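PDB 6VMT: programmed Cell Death Protein 5 Homolog from Leishmania major, which probably binds DNA and belongs to the PDCD5 family of largely helical proteins. Local coordinates for residues 61-70 against 91-99. Residues are numbered along the deposited sequence; the frame is centred on the assembly and turned at random.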
loop_
_atom_site.group_PDB
_atom_site.type_symbol
_atom_site.label_atom_id
_atom_site.label_comp_id
_atom_site.label_asym_id
_atom_site.label_seq_id
_atom_site.Cartn_x
_atom_site.Cartn_y
_atom_site.Cartn_z
ATOM N N GLY A 61 7.840 4.349 4.507
ATOM C CA GLY A 61 7.449 3.248 5.412
ATOM C C GLY A 61 6.284 3.639 6.304
ATOM O O GLY A 61 5.464 2.768 6.668
ATOM N N ARG A 62 6.230 4.911 6.685
ATOM C CA ARG A 62 5.237 5.438 7.649
ATOM C C ARG A 62 3.878 5.466 6.968
ATOM O O ARG A 62 2.963 4.787 7.433
ATOM C CB ARG A 62 5.620 6.859 8.046
ATOM C CG ARG A 62 4.826 7.383 9.224
ATOM C CD ARG A 62 5.792 7.891 10.261
ATOM N NE ARG A 62 6.019 9.322 10.155
ATOM C CZ ARG A 62 7.062 9.937 10.683
ATOM N NH1 ARG A 62 7.183 11.249 10.559
ATOM N NH2 ARG A 62 7.973 9.236 11.339
ATOM N N SER A 63 3.817 6.228 5.877
ATOM C CA SER A 63 2.654 6.404 4.982
ATOM C C SER A 63 2.147 5.041 4.528
ATOM O O SER A 63 0.931 4.871 4.423
ATOM C CB SER A 63 3.027 7.259 3.818
ATOM O OG SER A 63 2.350 6.818 2.661
ATOM N N GLN A 64 3.052 4.102 4.301
ATOM C CA GLN A 64 2.699 2.727 3.884
ATOM C C GLN A 64 2.064 1.976 5.052
ATOM O O GLN A 64 1.128 1.216 4.801
ATOM C CB GLN A 64 3.928 1.997 3.355
ATOM C CG GLN A 64 3.786 0.482 3.370
ATOM C CD GLN A 64 4.933 -0.195 2.664
ATOM O OE1 GLN A 64 5.408 0.266 1.627
ATOM N NE2 GLN A 64 5.381 -1.304 3.229
ATOM N N ALA A 65 2.540 2.153 6.283
ATOM C CA ALA A 65 1.962 1.450 7.461
ATOM C C ALA A 65 0.494 1.865 7.664
ATOM O O ALA A 65 -0.306 1.043 8.137
ATOM C CB ALA A 65 2.788 1.696 8.700
ATOM N N VAL A 66 0.140 3.096 7.310
ATOM C CA VAL A 66 -1.241 3.633 7.471
ATOM C C VAL A 66 -2.136 2.990 6.409
ATOM O O VAL A 66 -3.163 2.425 6.783
ATOM C CB VAL A 66 -1.236 5.171 7.383
ATOM C CG1 VAL A 66 -2.599 5.736 7.039
ATOM C CG2 VAL A 66 -0.724 5.787 8.669
ATOM N N GLU A 67 -1.749 3.113 5.136
ATOM C CA GLU A 67 -2.436 2.521 3.971
ATOM C C GLU A 67 -2.726 1.053 4.289
ATOM O O GLU A 67 -3.868 0.655 4.196
ATOM C CB GLU A 67 -1.566 2.702 2.729
ATOM C CG GLU A 67 -1.428 4.146 2.223
ATOM C CD GLU A 67 -0.553 4.295 0.966
ATOM O OE1 GLU A 67 0.021 3.273 0.497
ATOM O OE2 GLU A 67 -0.422 5.427 0.435
ATOM N N MET A 68 -1.761 0.283 4.764
ATOM C CA MET A 68 -2.021 -1.128 5.169
ATOM C C MET A 68 -3.169 -1.140 6.159
ATOM O O MET A 68 -4.004 -2.002 6.089
ATOM C CB MET A 68 -0.829 -1.788 5.872
ATOM C CG MET A 68 0.145 -2.541 4.934
ATOM S SD MET A 68 1.730 -3.061 5.743
ATOM C CE MET A 68 1.130 -4.317 6.873
ATOM N N HIS A 69 -3.102 -0.293 7.163
ATOM C CA HIS A 69 -4.054 -0.325 8.293
ATOM C C HIS A 69 -5.430 0.082 7.781
ATOM O O HIS A 69 -6.391 -0.610 8.108
ATOM C CB HIS A 69 -3.623 0.602 9.423
ATOM C CG HIS A 69 -4.607 0.631 10.543
ATOM N ND1 HIS A 69 -4.727 -0.411 11.458
ATOM C CD2 HIS A 69 -5.546 1.535 10.869
ATOM C CE1 HIS A 69 -5.681 -0.128 12.315
ATOM N NE2 HIS A 69 -6.197 1.063 11.966
ATOM N N ILE A 70 -5.517 1.189 7.048
ATOM C CA ILE A 70 -6.821 1.714 6.547
ATOM C C ILE A 70 -7.488 0.610 5.740
ATOM O O ILE A 70 -8.654 0.364 5.933
ATOM C CB ILE A 70 -6.615 2.954 5.685
ATOM C CG1 ILE A 70 -6.226 4.165 6.523
ATOM C CG2 ILE A 70 -7.844 3.206 4.839
ATOM C CD1 ILE A 70 -5.669 5.292 5.725
ATOM N N LEU A 91 -3.464 9.099 12.331
ATOM C CA LEU A 91 -2.783 7.780 12.132
ATOM C C LEU A 91 -1.294 8.000 11.834
ATOM O O LEU A 91 -0.462 7.349 12.487
ATOM C CB LEU A 91 -3.445 7.002 10.994
ATOM C CG LEU A 91 -4.873 6.486 11.202
ATOM C CD1 LEU A 91 -5.303 5.680 10.001
ATOM C CD2 LEU A 91 -4.997 5.617 12.426
ATOM N N LEU A 92 -0.936 8.907 10.927
ATOM C CA LEU A 92 0.503 9.197 10.630
ATOM C C LEU A 92 1.287 9.577 11.901
ATOM O O LEU A 92 2.407 9.111 12.086
ATOM C CB LEU A 92 0.564 10.333 9.624
ATOM C CG LEU A 92 0.327 9.919 8.177
ATOM C CD1 LEU A 92 0.238 11.130 7.286
ATOM C CD2 LEU A 92 1.430 9.034 7.688
ATOM N N GLY A 93 0.726 10.386 12.780
ATOM C CA GLY A 93 1.345 10.611 14.093
ATOM C C GLY A 93 1.475 9.327 14.885
ATOM O O GLY A 93 2.530 9.102 15.429
ATOM N N GLN A 94 0.437 8.505 14.961
ATOM C CA GLN A 94 0.441 7.310 15.836
ATOM C C GLN A 94 1.525 6.334 15.387
ATOM O O GLN A 94 2.057 5.623 16.244
ATOM C CB GLN A 94 -0.904 6.593 15.789
ATOM C CG GLN A 94 -2.031 7.324 16.509
ATOM C CD GLN A 94 -3.174 6.403 16.875
ATOM O OE1 GLN A 94 -3.066 5.598 17.797
ATOM N NE2 GLN A 94 -4.288 6.512 16.161
ATOM N N MET A 95 1.791 6.233 14.085
ATOM C CA MET A 95 2.772 5.241 13.589
ATOM C C MET A 95 4.137 5.860 13.880
ATOM O O MET A 95 4.909 5.227 14.632
ATOM C CB MET A 95 2.608 4.858 12.104
ATOM C CG MET A 95 1.188 4.349 11.700
ATOM S SD MET A 95 0.542 2.755 12.386
ATOM C CE MET A 95 -1.076 2.628 11.617
ATOM N N ALA A 96 4.385 7.088 13.415
ATOM C CA ALA A 96 5.626 7.833 13.751
ATOM C C ALA A 96 5.972 7.578 15.217
ATOM O O ALA A 96 7.083 7.170 15.556
ATOM C CB ALA A 96 5.450 9.309 13.529
ATOM N N ASN A 97 4.990 7.802 16.065
ATOM C CA ASN A 97 5.169 7.729 17.522
ATOM C C ASN A 97 5.619 6.334 17.928
ATOM O O ASN A 97 6.511 6.234 18.763
ATOM C CB ASN A 97 3.892 8.105 18.247
ATOM C CG ASN A 97 4.262 8.545 19.625
ATOM O OD1 ASN A 97 5.217 9.313 19.776
ATOM N ND2 ASN A 97 3.594 7.967 20.603
ATOM N N GLN A 98 5.002 5.307 17.352
ATOM C CA GLN A 98 5.263 3.887 17.696
ATOM C C GLN A 98 6.564 3.423 17.040
ATOM O O GLN A 98 7.154 2.494 17.579
ATOM C CB GLN A 98 4.090 3.026 17.257
ATOM C CG GLN A 98 3.730 1.978 18.288
ATOM C CD GLN A 98 3.377 2.579 19.626
ATOM O OE1 GLN A 98 2.702 3.607 19.713
ATOM N NE2 GLN A 98 3.826 1.923 20.687
ATOM N N GLU A 99 6.978 4.051 15.930
ATOM C CA GLU A 99 8.301 3.843 15.274
ATOM C C GLU A 99 9.376 4.230 16.288
ATOM O O GLU A 99 10.264 3.405 16.538
ATOM C CB GLU A 99 8.461 4.654 13.973
ATOM C CG GLU A 99 7.913 3.957 12.726
ATOM C CD GLU A 99 7.619 4.794 11.476
ATOM O OE1 GLU A 99 8.187 5.919 11.360
ATOM O OE2 GLU A 99 6.813 4.315 10.603
#
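Arg-62 reaches across to the neighbouring helix and lays its guanidinium over Ala-96, whose CB sits 3.2 Å from the guanidinium plane and toward its rim. With CG anti to the backbone N and further bends at chi2 and chi3, the chain passes Leu-92 at about a right angle. Glu-99 OE1 approaches the guanidinium edge-on, lying in its plane: NH2 of Arg-62 and OE1 form a salt bridge of 3.3 Å, a nearly straight but weak hydrogen bond at 164°. The guanidinium and carboxylate planes are turned 32° apart. This charged end adjoins an apolar seam in the PDCD5-family helical bundle, where residues 61-70 and 91-99 cross with their N-to-C directions 120° apart. Here Val-66 points CG2 into the neighbouring helix, 3.8 Å from Leu-91 CB, with Leu-92 CD2 and Met-95 CG also packed around that methyl. Leu-52, in the earlier part of helix 46-75, before its kink at residues 61 and 62, also touches Val-66 and accepts a hydrogen bond from Ser-63 OG on its backbone O. Met-95, bent at chi2, carries its CE to Ala-65 O and to His-69 CB, 3.9 Å away, crossing the histidine at about a right angle. Farther along, Leu-91 CD1 rests obliquely against Ile-70 CG1 at 3.9 Å.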